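Local atomic coordinates of DNA repair protein RecO (Deinococcus radiodurans, PDB entry 1U5K), a protein that probably takes part in DNA repair and in recombination by the RecF pathway, and binds a zinc ion. Residues A[6-11]-A[27-32]; A[13-18]-A[49-54]; A[56-61]-A[72-77]; A[78-83]-A[123-128]. All blocks are in the same frame, centred on the assembly; numbering follows the deposited sequence.

How the contacts relate
From the N terminus, strand 5-17 supplies the first half of two contacts. Contact 1 closes the hairpin with strand 23-29, and contact 2 closes a longer loop by bringing 49-54 onto the far part of strand 5-17. Their segments alternate along the chain, so the two cross, and they touch where Ile11 packs on Phe53 and His54. Contact 3 follows in series and closes the hairpin of strands 55-61 and 69-78, which joins contact 1 through backbone bonds from strand 55-61 to strand 5-17. Contact 4, directly after in sequence, ties the exit of this N-terminal sheet domain to the end of helix 110-125, with Leu83 against Phe53 of contact 2.

Contact 1: residues A[6-11]-A[27-32]; sequences ANRSGI and LLTPQG
Arg8 touches Thr29 with one arm of its guanidinium. NH1 of Arg8 lies 2.9 Å from OG1 of Thr29, a weak hydrogen bond because the N-H points well off the oxygen (126° at the hydrogen). The hydroxyl sits at the edge of the guanidinium, in its plane, and the two side chains cross at about a right angle. The arginine chain bends at chi2 and chi3, and its CD passes 3.6 Å from OE1 of Gln31. The apolar side of Thr29 meets the strand backbone: CB is 3.3 Å from Ser9 O, and CG2 faces CA of Gly10. Glycine suits that place: a CB would run into Leu28 O and the threonine methyl.

Behind this shell stands the type I turn from Thr29 to Gly32. OG1 of Thr29, set between the backbone N and the carbonyl carbon (chi1 84°), donates to Gly32 O at 2.7 Å, in the carbonyl plane and on a lone pair; Thr29 N grips the same oxygen. Gln31 OE1 accepts from two waters, one donating also to Asn7 O and the other accepting from Ser9 N. Ile11 and Leu28 exchange two backbone bonds of 2.9 Å in the first antiparallel hairpin of the OB-fold sheet.

An alanine in place of Thr29 would probably leave Arg8 NH1 without this acceptor, deprive Gly32 O of one donor and open a gap beside Gly10. With its proton committed to Gly32 O, the hydroxyl serves Arg8 as an acceptor, and the positive charge would probably polarise it and strengthen its own donation.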
loop_
_atom_site.group_PDB
_atom_site.type_symbol
_atom_site.label_atom_id
_atom_site.label_comp_id
_atom_site.label_asym_id
_atom_site.label_seq_id
_atom_site.Cartn_x
_atom_site.Cartn_y
_atom_site.Cartn_z
ATOM N N ALA A 6 -30.438 11.672 1.621
ATOM C CA ALA A 6 -30.056 11.807 3.022
ATOM C C ALA A 6 -28.974 12.876 3.157
ATOM O O ALA A 6 -28.113 13.016 2.291
ATOM C CB ALA A 6 -29.547 10.468 3.537
ATOM N N ASN A 7 -29.017 13.632 4.247
ATOM C CA ASN A 7 -27.944 14.543 4.599
ATOM C C ASN A 7 -26.951 13.812 5.502
ATOM O O ASN A 7 -27.338 13.047 6.391
ATOM C CB ASN A 7 -28.512 15.786 5.288
ATOM C CG ASN A 7 -29.333 16.648 4.343
ATOM O OD1 ASN A 7 -28.923 16.951 3.224
ATOM N ND2 ASN A 7 -30.503 17.065 4.802
ATOM N N ARG A 8 -25.671 13.999 5.198
ATOM C CA ARG A 8 -24.585 13.398 5.954
ATOM C C ARG A 8 -23.486 14.432 6.146
ATOM O O ARG A 8 -23.406 15.414 5.413
ATOM C CB ARG A 8 -24.070 12.163 5.220
ATOM C CG ARG A 8 -25.034 10.991 5.298
ATOM C CD ARG A 8 -24.841 10.219 6.597
ATOM N NE ARG A 8 -24.890 8.859 6.115
ATOM C CZ ARG A 8 -24.023 7.890 6.285
ATOM N NH1 ARG A 8 -22.966 7.935 7.086
ATOM N NH2 ARG A 8 -24.327 6.794 5.618
ATOM N N SER A 9 -22.623 14.200 7.130
ATOM C CA SER A 9 -21.575 15.150 7.477
ATOM C C SER A 9 -20.360 14.393 8.023
ATOM O O SER A 9 -20.466 13.550 8.911
ATOM C CB SER A 9 -22.096 16.141 8.522
ATOM O OG SER A 9 -21.154 17.175 8.753
ATOM N N GLY A 10 -19.196 14.642 7.441
ATOM C CA GLY A 10 -17.995 14.010 7.945
ATOM C C GLY A 10 -16.777 14.466 7.182
ATOM O O GLY A 10 -16.828 15.425 6.417
ATOM N N ILE A 11 -15.702 13.716 7.394
ATOM C CA ILE A 11 -14.372 14.062 6.951
ATOM C C ILE A 11 -13.935 13.153 5.810
ATOM O O ILE A 11 -13.961 11.930 5.931
ATOM C CB ILE A 11 -13.424 13.906 8.155
ATOM C CG1 ILE A 11 -13.802 14.942 9.220
ATOM C CG2 ILE A 11 -12.019 14.217 7.674
ATOM C CD1 ILE A 11 -13.131 14.767 10.533
ATOM N N LEU A 27 -15.745 8.944 3.244
ATOM C CA LEU A 27 -15.869 9.819 4.390
ATOM C C LEU A 27 -16.007 9.005 5.661
ATOM O O LEU A 27 -16.650 7.953 5.711
ATOM C CB LEU A 27 -17.083 10.732 4.270
ATOM C CG LEU A 27 -17.391 11.576 3.036
ATOM C CD1 LEU A 27 -18.508 12.509 3.467
ATOM C CD2 LEU A 27 -16.236 12.374 2.581
ATOM N N LEU A 28 -15.402 9.519 6.721
ATOM C CA LEU A 28 -15.756 9.059 8.050
ATOM C C LEU A 28 -16.746 10.054 8.644
ATOM O O LEU A 28 -16.505 11.257 8.633
ATOM C CB LEU A 28 -14.501 8.887 8.893
ATOM C CG LEU A 28 -13.502 7.862 8.368
ATOM C CD1 LEU A 28 -12.359 7.852 9.346
ATOM C CD2 LEU A 28 -14.113 6.493 8.149
ATOM N N THR A 29 -17.853 9.522 9.148
ATOM C CA THR A 29 -18.974 10.269 9.714
ATOM C C THR A 29 -19.467 9.690 11.037
ATOM O O THR A 29 -19.225 8.513 11.310
ATOM C CB THR A 29 -20.181 10.315 8.751
ATOM O OG1 THR A 29 -20.997 9.136 8.865
ATOM C CG2 THR A 29 -19.715 10.383 7.314
ATOM N N PRO A 30 -20.197 10.489 11.816
ATOM C CA PRO A 30 -20.739 9.998 13.085
ATOM C C PRO A 30 -21.710 8.834 12.928
ATOM O O PRO A 30 -21.875 8.086 13.890
ATOM C CB PRO A 30 -21.374 11.238 13.727
ATOM C CG PRO A 30 -21.579 12.210 12.650
ATOM C CD PRO A 30 -20.542 11.902 11.588
ATOM N N GLN A 31 -22.244 8.626 11.727
ATOM C CA GLN A 31 -23.095 7.475 11.459
ATOM C C GLN A 31 -22.434 6.330 10.697
ATOM O O GLN A 31 -23.112 5.418 10.240
ATOM C CB GLN A 31 -24.329 7.922 10.673
ATOM C CG GLN A 31 -25.038 9.126 11.281
ATOM C CD GLN A 31 -26.327 9.466 10.529
ATOM O OE1 GLN A 31 -26.433 10.472 9.818
ATOM N NE2 GLN A 31 -27.312 8.602 10.688
ATOM N N GLY A 32 -21.113 6.354 10.557
ATOM C CA GLY A 32 -20.408 5.264 9.916
ATOM C C GLY A 32 -19.564 5.747 8.752
ATOM O O GLY A 32 -19.506 6.933 8.437
HETATM O O HOH W 1 -28.593 11.249 7.849
HETATM O O HOH W 2 -23.559 11.661 8.987
#

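Contact 2: residues A[13-18]-A[49-54]; sequences IRRRVT and SLNLFH
Arg15 donates from NH1 to Leu50 O, 3.2 Å away, in a hydrogen bond between strand 5-17 and the loop 49-54. The N-H points fairly straight at its target (160° at the hydrogen), and the oxygen lies in the guanidinium plane, although the nitrogen stands above the plane of the carbonyl. Arginine has the length for this: its chain runs extended from CG to NE, and NH1 also bonds Ser47 O. An alanine here would probably leave the carbonyls of Leu50 and Ser47 without this donor and Asn51 without the flat group beside its amide.

Contact between flat groups comes next. The Asn51 amide lies nearly parallel to the guanidinium, 13° between planes, with OD1 over one face and 3.5 Å from CD of Arg15; its ND2 bonds Ser48 O.

Leu52 makes the van der Waals contact: its CD2 presses tightly on the strand backbone, 3.0 Å from Ile13 O. Its CB lies over the centre of the Phe53 ring, 3.7 Å above the plane.

Bonds inside the loop hold its shape. His54 ND1 donates to Ser49 O at 2.9 Å, Leu50 is the centre of an inverse gamma turn, and Asn51 to His54 form a type II turn. Arg16 makes a salt bridge with Glu87 of the second subunit.

Opposite Thr26, Ile13 and Arg14 form a classic beta bulge. A long first strand that is bulged and bent, with the chain returning to it before strand 55-61, which also pairs with it, fits the OB fold of this N-terminal domain.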
loop_
_atom_site.group_PDB
_atom_site.type_symbol
_atom_site.label_atom_id
_atom_site.label_comp_id
_atom_site.label_asym_id
_atom_site.label_seq_id
_atom_site.Cartn_x
_atom_site.Cartn_y
_atom_site.Cartn_z
ATOM N N ILE A 13 -11.546 11.178 3.786
ATOM C CA ILE A 13 -10.323 10.431 4.048
ATOM C C ILE A 13 -9.626 9.867 2.808
ATOM O O ILE A 13 -8.458 9.477 2.877
ATOM C CB ILE A 13 -10.530 9.356 5.122
ATOM C CG1 ILE A 13 -11.525 8.281 4.688
ATOM C CG2 ILE A 13 -10.901 10.024 6.421
ATOM C CD1 ILE A 13 -11.353 6.943 5.366
ATOM N N ARG A 14 -10.328 9.841 1.678
ATOM C CA ARG A 14 -9.763 9.400 0.413
ATOM C C ARG A 14 -10.542 10.053 -0.726
ATOM O O ARG A 14 -11.766 10.160 -0.660
ATOM C CB ARG A 14 -9.792 7.874 0.264
ATOM C CG ARG A 14 -8.716 7.351 -0.670
ATOM C CD ARG A 14 -8.559 5.821 -0.732
ATOM N NE ARG A 14 -8.231 5.230 0.564
ATOM C CZ ARG A 14 -9.093 4.600 1.349
ATOM N NH1 ARG A 14 -10.352 4.400 0.975
ATOM N NH2 ARG A 14 -8.692 4.120 2.515
ATOM N N ARG A 15 -9.814 10.444 -1.768
ATOM C CA ARG A 15 -10.351 11.067 -2.980
ATOM C C ARG A 15 -9.718 10.362 -4.173
ATOM O O ARG A 15 -8.495 10.239 -4.236
ATOM C CB ARG A 15 -10.027 12.559 -2.968
ATOM C CG ARG A 15 -10.176 13.288 -4.284
ATOM C CD ARG A 15 -9.753 14.747 -4.216
ATOM N NE ARG A 15 -9.811 15.361 -5.543
ATOM C CZ ARG A 15 -10.722 16.243 -5.919
ATOM N NH1 ARG A 15 -11.663 16.625 -5.080
ATOM N NH2 ARG A 15 -10.694 16.759 -7.139
ATOM N N ARG A 16 -10.554 9.805 -5.042
ATOM C CA ARG A 16 -10.159 9.249 -6.328
ATOM C C ARG A 16 -10.772 10.076 -7.456
ATOM O O ARG A 16 -11.982 10.284 -7.501
ATOM C CB ARG A 16 -10.600 7.785 -6.431
ATOM C CG ARG A 16 -10.358 7.131 -7.790
ATOM C CD ARG A 16 -8.877 6.946 -8.123
ATOM N NE ARG A 16 -8.331 5.877 -7.293
ATOM C CZ ARG A 16 -8.447 4.586 -7.563
ATOM N NH1 ARG A 16 -9.037 4.173 -8.676
ATOM N NH2 ARG A 16 -7.939 3.691 -6.725
ATOM N N VAL A 17 -9.919 10.577 -8.340
ATOM C CA VAL A 17 -10.321 11.194 -9.591
ATOM C C VAL A 17 -10.302 10.072 -10.616
ATOM O O VAL A 17 -9.284 9.457 -10.923
ATOM C CB VAL A 17 -9.350 12.277 -10.061
ATOM C CG1 VAL A 17 -9.664 12.654 -11.498
ATOM C CG2 VAL A 17 -9.403 13.505 -9.157
ATOM N N THR A 18 -11.475 9.830 -11.173
ATOM C CA THR A 18 -11.729 8.725 -12.082
ATOM C C THR A 18 -11.382 9.134 -13.526
ATOM O O THR A 18 -11.358 10.331 -13.822
ATOM C CB THR A 18 -13.231 8.500 -11.823
ATOM O OG1 THR A 18 -13.440 7.335 -11.009
ATOM C CG2 THR A 18 -14.051 8.427 -13.067
ATOM N N SER A 49 -14.220 21.420 -2.445
ATOM C CA SER A 49 -14.737 20.995 -1.148
ATOM C C SER A 49 -14.412 19.534 -0.817
ATOM O O SER A 49 -14.065 19.240 0.327
ATOM C CB SER A 49 -16.239 21.258 -0.993
ATOM O OG SER A 49 -17.013 20.416 -1.832
ATOM N N LEU A 50 -14.460 18.622 -1.784
ATOM C CA LEU A 50 -14.252 17.215 -1.470
ATOM C C LEU A 50 -12.771 16.825 -1.414
ATOM O O LEU A 50 -12.338 15.890 -2.082
ATOM C CB LEU A 50 -15.036 16.357 -2.460
ATOM C CG LEU A 50 -16.566 16.390 -2.387
ATOM C CD1 LEU A 50 -17.126 15.528 -3.510
ATOM C CD2 LEU A 50 -17.129 15.914 -1.062
ATOM N N ASN A 51 -11.950 17.568 -0.680
ATOM C CA ASN A 51 -10.537 17.219 -0.600
ATOM C C ASN A 51 -10.182 16.639 0.758
ATOM O O ASN A 51 -10.920 16.826 1.722
ATOM C CB ASN A 51 -9.645 18.419 -0.923
ATOM C CG ASN A 51 -9.452 18.595 -2.413
ATOM O OD1 ASN A 51 -8.669 17.882 -3.059
ATOM N ND2 ASN A 51 -10.197 19.545 -2.967
ATOM N N LEU A 52 -9.052 15.942 0.802
ATOM C CA LEU A 52 -8.655 15.223 1.999
ATOM C C LEU A 52 -8.693 16.136 3.207
ATOM O O LEU A 52 -8.228 17.277 3.154
ATOM C CB LEU A 52 -7.247 14.637 1.914
ATOM C CG LEU A 52 -7.100 13.256 1.303
ATOM C CD1 LEU A 52 -5.674 12.749 1.455
ATOM C CD2 LEU A 52 -8.069 12.317 1.933
ATOM N N PHE A 53 -9.276 15.580 4.263
ATOM C CA PHE A 53 -9.249 16.171 5.587
ATOM C C PHE A 53 -10.283 17.282 5.770
ATOM O O PHE A 53 -10.443 17.798 6.868
ATOM C CB PHE A 53 -7.838 16.590 6.020
ATOM C CG PHE A 53 -6.759 15.584 5.679
ATOM C CD1 PHE A 53 -5.593 15.981 5.047
ATOM C CD2 PHE A 53 -6.947 14.231 5.882
ATOM C CE1 PHE A 53 -4.595 15.066 4.697
ATOM C CE2 PHE A 53 -5.976 13.317 5.531
ATOM C CZ PHE A 53 -4.797 13.717 4.936
ATOM N N HIS A 54 -11.052 17.605 4.742
ATOM C CA HIS A 54 -12.136 18.564 4.906
ATOM C C HIS A 54 -13.319 17.918 5.615
ATOM O O HIS A 54 -13.634 16.753 5.359
ATOM C CB HIS A 54 -12.593 19.059 3.535
ATOM C CG HIS A 54 -11.674 20.051 2.895
ATOM N ND1 HIS A 54 -11.939 20.598 1.659
ATOM C CD2 HIS A 54 -10.533 20.640 3.329
ATOM C CE1 HIS A 54 -10.988 21.461 1.347
ATOM N NE2 HIS A 54 -10.141 21.530 2.358
#

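Contact 3: residues A[56-61]-A[72-77]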
loop_
_atom_site.group_PDB
_atom_site.type_symbol
_atom_site.label_atom_id
_atom_site.label_comp_id
_atom_site.label_asym_id
_atom_site.label_seq_id
_atom_site.Cartn_x
_atom_site.Cartn_y
_atom_site.Cartn_z
ATOM N N VAL A 56 -17.043 17.996 5.530
ATOM C CA VAL A 56 -18.066 18.422 4.586
ATOM C C VAL A 56 -19.456 17.958 4.992
ATOM O O VAL A 56 -19.611 16.930 5.650
ATOM C CB VAL A 56 -17.761 17.950 3.163
ATOM C CG1 VAL A 56 -16.430 18.515 2.711
ATOM C CG2 VAL A 56 -17.792 16.422 3.058
ATOM N N GLY A 57 -20.457 18.745 4.611
ATOM C CA GLY A 57 -21.855 18.357 4.627
ATOM C C GLY A 57 -22.241 18.005 3.201
ATOM O O GLY A 57 -21.912 18.715 2.250
ATOM N N VAL A 58 -22.869 16.849 3.041
ATOM C CA VAL A 58 -23.220 16.343 1.725
ATOM C C VAL A 58 -24.658 15.850 1.739
ATOM O O VAL A 58 -25.109 15.236 2.703
ATOM C CB VAL A 58 -22.350 15.155 1.256
ATOM C CG1 VAL A 58 -20.950 15.622 0.892
ATOM C CG2 VAL A 58 -22.290 14.026 2.272
ATOM N N GLN A 59 -25.364 16.138 0.653
ATOM C CA GLN A 59 -26.625 15.480 0.365
ATOM C C GLN A 59 -26.337 14.347 -0.607
ATOM O O GLN A 59 -25.826 14.556 -1.701
ATOM C CB GLN A 59 -27.617 16.476 -0.232
ATOM C CG GLN A 59 -28.982 15.885 -0.516
ATOM C CD GLN A 59 -29.962 16.961 -0.912
ATOM O OE1 GLN A 59 -30.654 17.495 -0.049
ATOM N NE2 GLN A 59 -29.976 17.326 -2.188
ATOM N N VAL A 60 -26.702 13.136 -0.216
ATOM C CA VAL A 60 -26.422 11.980 -1.057
ATOM C C VAL A 60 -27.695 11.237 -1.428
ATOM O O VAL A 60 -28.632 11.136 -0.632
ATOM C CB VAL A 60 -25.463 10.947 -0.415
ATOM C CG1 VAL A 60 -24.042 11.462 -0.469
ATOM C CG2 VAL A 60 -25.879 10.577 0.986
ATOM N N TYR A 61 -27.672 10.677 -2.631
ATOM C CA TYR A 61 -28.783 9.890 -3.157
ATOM C C TYR A 61 -28.346 8.442 -3.340
ATOM O O TYR A 61 -27.380 8.185 -4.050
ATOM C CB TYR A 61 -29.186 10.464 -4.515
ATOM C CG TYR A 61 -30.165 9.612 -5.285
ATOM C CD1 TYR A 61 -31.521 9.636 -4.967
ATOM C CD2 TYR A 61 -29.754 8.828 -6.357
ATOM C CE1 TYR A 61 -32.443 8.883 -5.692
ATOM C CE2 TYR A 61 -30.655 8.061 -7.072
ATOM C CZ TYR A 61 -32.004 8.070 -6.713
ATOM O OH TYR A 61 -32.954 7.329 -7.387
ATOM N N LYS A 72 -25.073 14.921 -4.382
ATOM C CA LYS A 72 -25.905 15.890 -5.086
ATOM C C LYS A 72 -25.472 17.300 -4.694
ATOM O O LYS A 72 -25.459 18.205 -5.528
ATOM C CB LYS A 72 -27.388 15.616 -4.809
ATOM C CG LYS A 72 -27.890 14.302 -5.424
ATOM C CD LYS A 72 -29.221 14.431 -6.196
ATOM C CE LYS A 72 -29.730 13.154 -6.899
ATOM N NZ LYS A 72 -31.206 12.830 -6.889
ATOM N N GLN A 73 -25.138 17.496 -3.423
ATOM C CA GLN A 73 -24.589 18.766 -2.955
ATOM C C GLN A 73 -23.499 18.539 -1.910
ATOM O O GLN A 73 -23.473 17.538 -1.197
ATOM C CB GLN A 73 -25.681 19.641 -2.339
ATOM C CG GLN A 73 -26.728 20.170 -3.305
ATOM C CD GLN A 73 -27.945 20.700 -2.574
ATOM O OE1 GLN A 73 -27.835 21.121 -1.423
ATOM N NE2 GLN A 73 -29.102 20.688 -3.228
ATOM N N ALA A 74 -22.592 19.502 -1.809
ATOM C CA ALA A 74 -21.511 19.424 -0.836
ATOM C C ALA A 74 -21.180 20.830 -0.365
ATOM O O ALA A 74 -21.040 21.745 -1.172
ATOM C CB ALA A 74 -20.295 18.753 -1.452
ATOM N N VAL A 75 -21.063 20.977 0.949
ATOM C CA VAL A 75 -20.808 22.262 1.587
ATOM C C VAL A 75 -19.639 22.090 2.557
ATOM O O VAL A 75 -19.663 21.214 3.423
ATOM C CB VAL A 75 -22.092 22.705 2.320
ATOM C CG1 VAL A 75 -21.803 23.729 3.407
ATOM C CG2 VAL A 75 -23.084 23.260 1.300
ATOM N N LEU A 76 -18.613 22.920 2.415
ATOM C CA LEU A 76 -17.480 22.891 3.326
ATOM C C LEU A 76 -17.849 23.413 4.719
ATOM O O LEU A 76 -18.290 24.549 4.878
ATOM C CB LEU A 76 -16.308 23.640 2.694
ATOM C CG LEU A 76 -15.017 23.694 3.506
ATOM C CD1 LEU A 76 -14.410 22.301 3.559
ATOM C CD2 LEU A 76 -14.067 24.696 2.865
ATOM N N GLU A 77 -17.698 22.569 5.736
ATOM C CA GLU A 77 -18.044 22.909 7.111
ATOM C C GLU A 77 -16.848 23.214 8.009
ATOM O O GLU A 77 -16.987 23.812 9.068
ATOM C CB GLU A 77 -18.877 21.792 7.738
ATOM C CG GLU A 77 -20.209 21.671 7.018
ATOM C CD GLU A 77 -21.109 20.554 7.504
ATOM O OE1 GLU A 77 -20.698 19.703 8.321
ATOM O OE2 GLU A 77 -22.268 20.537 7.041
#
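Gln59 O is gripped by two backbone N-H groups of the neighbouring strand: Lys72 N at 2.8 Å, nearly straight, and Gln73 N in a weak bond at 3.5 Å. Lys72 and Gln73 thus both face Gln59, a classic beta bulge in the antiparallel hairpin of strands 55-61 and 69-78, part of the OB-fold sheet. Beyond the bulge the ladder is regular. Gln59 N donates to Gln73 O, and Gly57 and Val75 exchange two bonds, the shorter being Val75 N to Gly57 O at 2.7 Å.

On one face, Val56 and Val58 are buried, and CG1 of Val58 meets CB of Ala74 at 4.0 Å; valine's branched CB suits an extended backbone here. On the other, Gln59 and Gln73 lie side by side and point the same way, their NE2 atoms 3.6 Å apart and their amide planes 45° from each other.

Toward the connecting loop, Lys72 crosses Tyr61, whose CG, anti to the backbone N (chi1 170°), carries the ring to the lysine. NZ of Lys72 stands over one face of the Tyr61 ring, 4.1 Å from the centroid, in a cation-pi contact, while CE packs on CB of Tyr61. At the other end Gly57 is a fitting residue, because a CB would collide with the carboxylate of Glu77. That group, its OE1 bonded to Ser9 OG, brings OE2 to 3.3 Å from CA of Gly57.

Contact 4: residues A[78-83]-A[123-128]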
loop_
_atom_site.group_PDB
_atom_site.type_symbol
_atom_site.label_atom_id
_atom_site.label_comp_id
_atom_site.label_asym_id
_atom_site.label_seq_id
_atom_site.Cartn_x
_atom_site.Cartn_y
_atom_site.Cartn_z
ATOM N N GLY A 78 -15.660 22.813 7.582
ATOM C CA GLY A 78 -14.492 22.851 8.441
ATOM C C GLY A 78 -13.286 22.450 7.621
ATOM O O GLY A 78 -13.322 21.488 6.849
ATOM N N ALA A 79 -12.230 23.242 7.757
ATOM C CA ALA A 79 -10.945 22.925 7.162
ATOM C C ALA A 79 -9.834 23.217 8.162
ATOM O O ALA A 79 -10.037 23.966 9.115
ATOM C CB ALA A 79 -10.753 23.693 5.866
ATOM N N LEU A 80 -8.676 22.608 7.932
ATOM C CA LEU A 80 -7.478 22.782 8.743
ATOM C C LEU A 80 -6.335 23.091 7.772
ATOM O O LEU A 80 -5.638 22.180 7.314
ATOM C CB LEU A 80 -7.219 21.523 9.576
ATOM C CG LEU A 80 -8.290 21.084 10.575
ATOM C CD1 LEU A 80 -8.282 19.575 10.876
ATOM C CD2 LEU A 80 -8.150 21.832 11.895
ATOM N N PRO A 81 -6.154 24.367 7.440
ATOM C CA PRO A 81 -5.198 24.781 6.400
ATOM C C PRO A 81 -3.754 24.390 6.696
ATOM O O PRO A 81 -2.893 24.230 5.851
ATOM C CB PRO A 81 -5.305 26.314 6.372
ATOM C CG PRO A 81 -6.380 26.714 7.299
ATOM C CD PRO A 81 -6.903 25.497 8.029
ATOM N N THR A 82 -3.482 24.204 7.978
ATOM C CA THR A 82 -2.160 23.873 8.475
ATOM C C THR A 82 -1.740 22.430 8.131
ATOM O O THR A 82 -0.551 22.093 8.066
ATOM C CB THR A 82 -2.414 24.197 9.962
ATOM O OG1 THR A 82 -1.663 25.320 10.453
ATOM C CG2 THR A 82 -2.405 23.058 10.902
ATOM N N LEU A 83 -2.722 21.571 7.879
ATOM C CA LEU A 83 -2.487 20.252 7.289
ATOM C C LEU A 83 -1.787 20.263 5.939
ATOM O O LEU A 83 -1.298 19.226 5.492
ATOM C CB LEU A 83 -3.782 19.444 7.227
ATOM C CG LEU A 83 -4.396 19.054 8.569
ATOM C CD1 LEU A 83 -5.651 18.193 8.424
ATOM C CD2 LEU A 83 -3.358 18.407 9.481
ATOM N N VAL A 123 -3.153 16.944 15.105
ATOM C CA VAL A 123 -2.055 16.894 14.152
ATOM C C VAL A 123 -1.908 18.262 13.499
ATOM O O VAL A 123 -0.811 18.680 13.138
ATOM C CB VAL A 123 -2.289 15.796 13.097
ATOM C CG1 VAL A 123 -1.481 16.015 11.840
ATOM C CG2 VAL A 123 -2.004 14.424 13.693
ATOM N N ALA A 124 -3.034 18.942 13.322
ATOM C CA ALA A 124 -3.026 20.257 12.690
ATOM C C ALA A 124 -2.462 21.332 13.626
ATOM O O ALA A 124 -1.834 22.270 13.142
ATOM C CB ALA A 124 -4.423 20.641 12.256
ATOM N N HIS A 125 -2.682 21.203 14.932
ATOM C CA HIS A 125 -2.396 22.297 15.871
ATOM C C HIS A 125 -1.298 22.110 16.906
ATOM O O HIS A 125 -0.781 23.107 17.423
ATOM C CB HIS A 125 -3.669 22.667 16.618
ATOM C CG HIS A 125 -4.773 23.088 15.708
ATOM N ND1 HIS A 125 -4.563 23.972 14.674
ATOM C CD2 HIS A 125 -6.073 22.719 15.634
ATOM C CE1 HIS A 125 -5.701 24.170 14.035
ATOM N NE2 HIS A 125 -6.630 23.413 14.588
ATOM N N GLN A 126 -0.956 20.866 17.228
ATOM C CA GLN A 126 -0.022 20.568 18.310
ATOM C C GLN A 126 1.449 20.538 17.877
ATOM O O GLN A 126 1.756 20.291 16.706
ATOM C CB GLN A 126 -0.394 19.273 19.046
ATOM C CG GLN A 126 -1.759 19.216 19.719
ATOM C CD GLN A 126 -1.969 20.148 20.915
ATOM O OE1 GLN A 126 -2.801 19.858 21.775
ATOM N NE2 GLN A 126 -1.246 21.259 20.965
ATOM N N PRO A 127 2.364 20.894 18.778
ATOM C CA PRO A 127 3.796 20.888 18.463
ATOM C C PRO A 127 4.396 19.547 18.013
ATOM O O PRO A 127 5.340 19.595 17.238
ATOM C CB PRO A 127 4.473 21.363 19.760
ATOM C CG PRO A 127 3.414 21.779 20.722
ATOM C CD PRO A 127 2.092 21.536 20.073
ATOM N N ASP A 128 3.855 18.412 18.444
ATOM C CA ASP A 128 4.421 17.091 18.208
ATOM C C ASP A 128 3.337 16.201 17.568
ATOM O O ASP A 128 2.657 15.421 18.243
ATOM C CB ASP A 128 4.888 16.557 19.559
ATOM C CG ASP A 128 5.715 15.300 19.451
ATOM O OD1 ASP A 128 5.766 14.658 18.378
ATOM O OD2 ASP A 128 6.338 14.894 20.450
HETATM O O HOH W 3 -0.400 24.616 13.621
#
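Leu80 and Leu83 close on the methyl of Ala124 like two fingers, so that a single small bump on helix 110-125 fills the hollow between them. CD2 of Leu83 is 3.7 Å from the alanine CB, and CD2 of Leu80 is 3.9 Å from it. Alanine suits the place because the loop passes close to the helix here. The hollow itself comes from a 3-10 turn: Leu83 N bonds Leu80 O at 3.0 Å, which brings both leucines round to the same helix end, and Pro81 fits the start of such a turn.

Each leucine tip finds a second neighbour. CD2 of Leu83 also meets CG1 of Val123 at 3.8 Å. CD2 of Leu80 lies 3.5 Å from NE2 of His125, the leucine and histidine side chains crossing at about a right angle. The imidazole folds over the alanine, whose CB lies 4.0 Å above the centre of one ring face; CG of His125, anti to the carbonyl carbon (chi1 -59°), stands beside the backbone N that joins it to Ala124, which starts the ring off on that side.

The Thr82 methyl is modelled too close to Ala124 O for its placing to be trusted. A water donates to Ala124 O at 2.8 Å.

Around this contact, Arg88 of helix 86-102 bonds the carbonyls of Val123 and Gln126 through NH1, where helix 110-125 ends. Leu83 also packs on Phe53. The contact is thus a domain junction: a short 3-10 linker leaving the OB-fold sheet seats its leucines on the end of a helix of the C-terminal part.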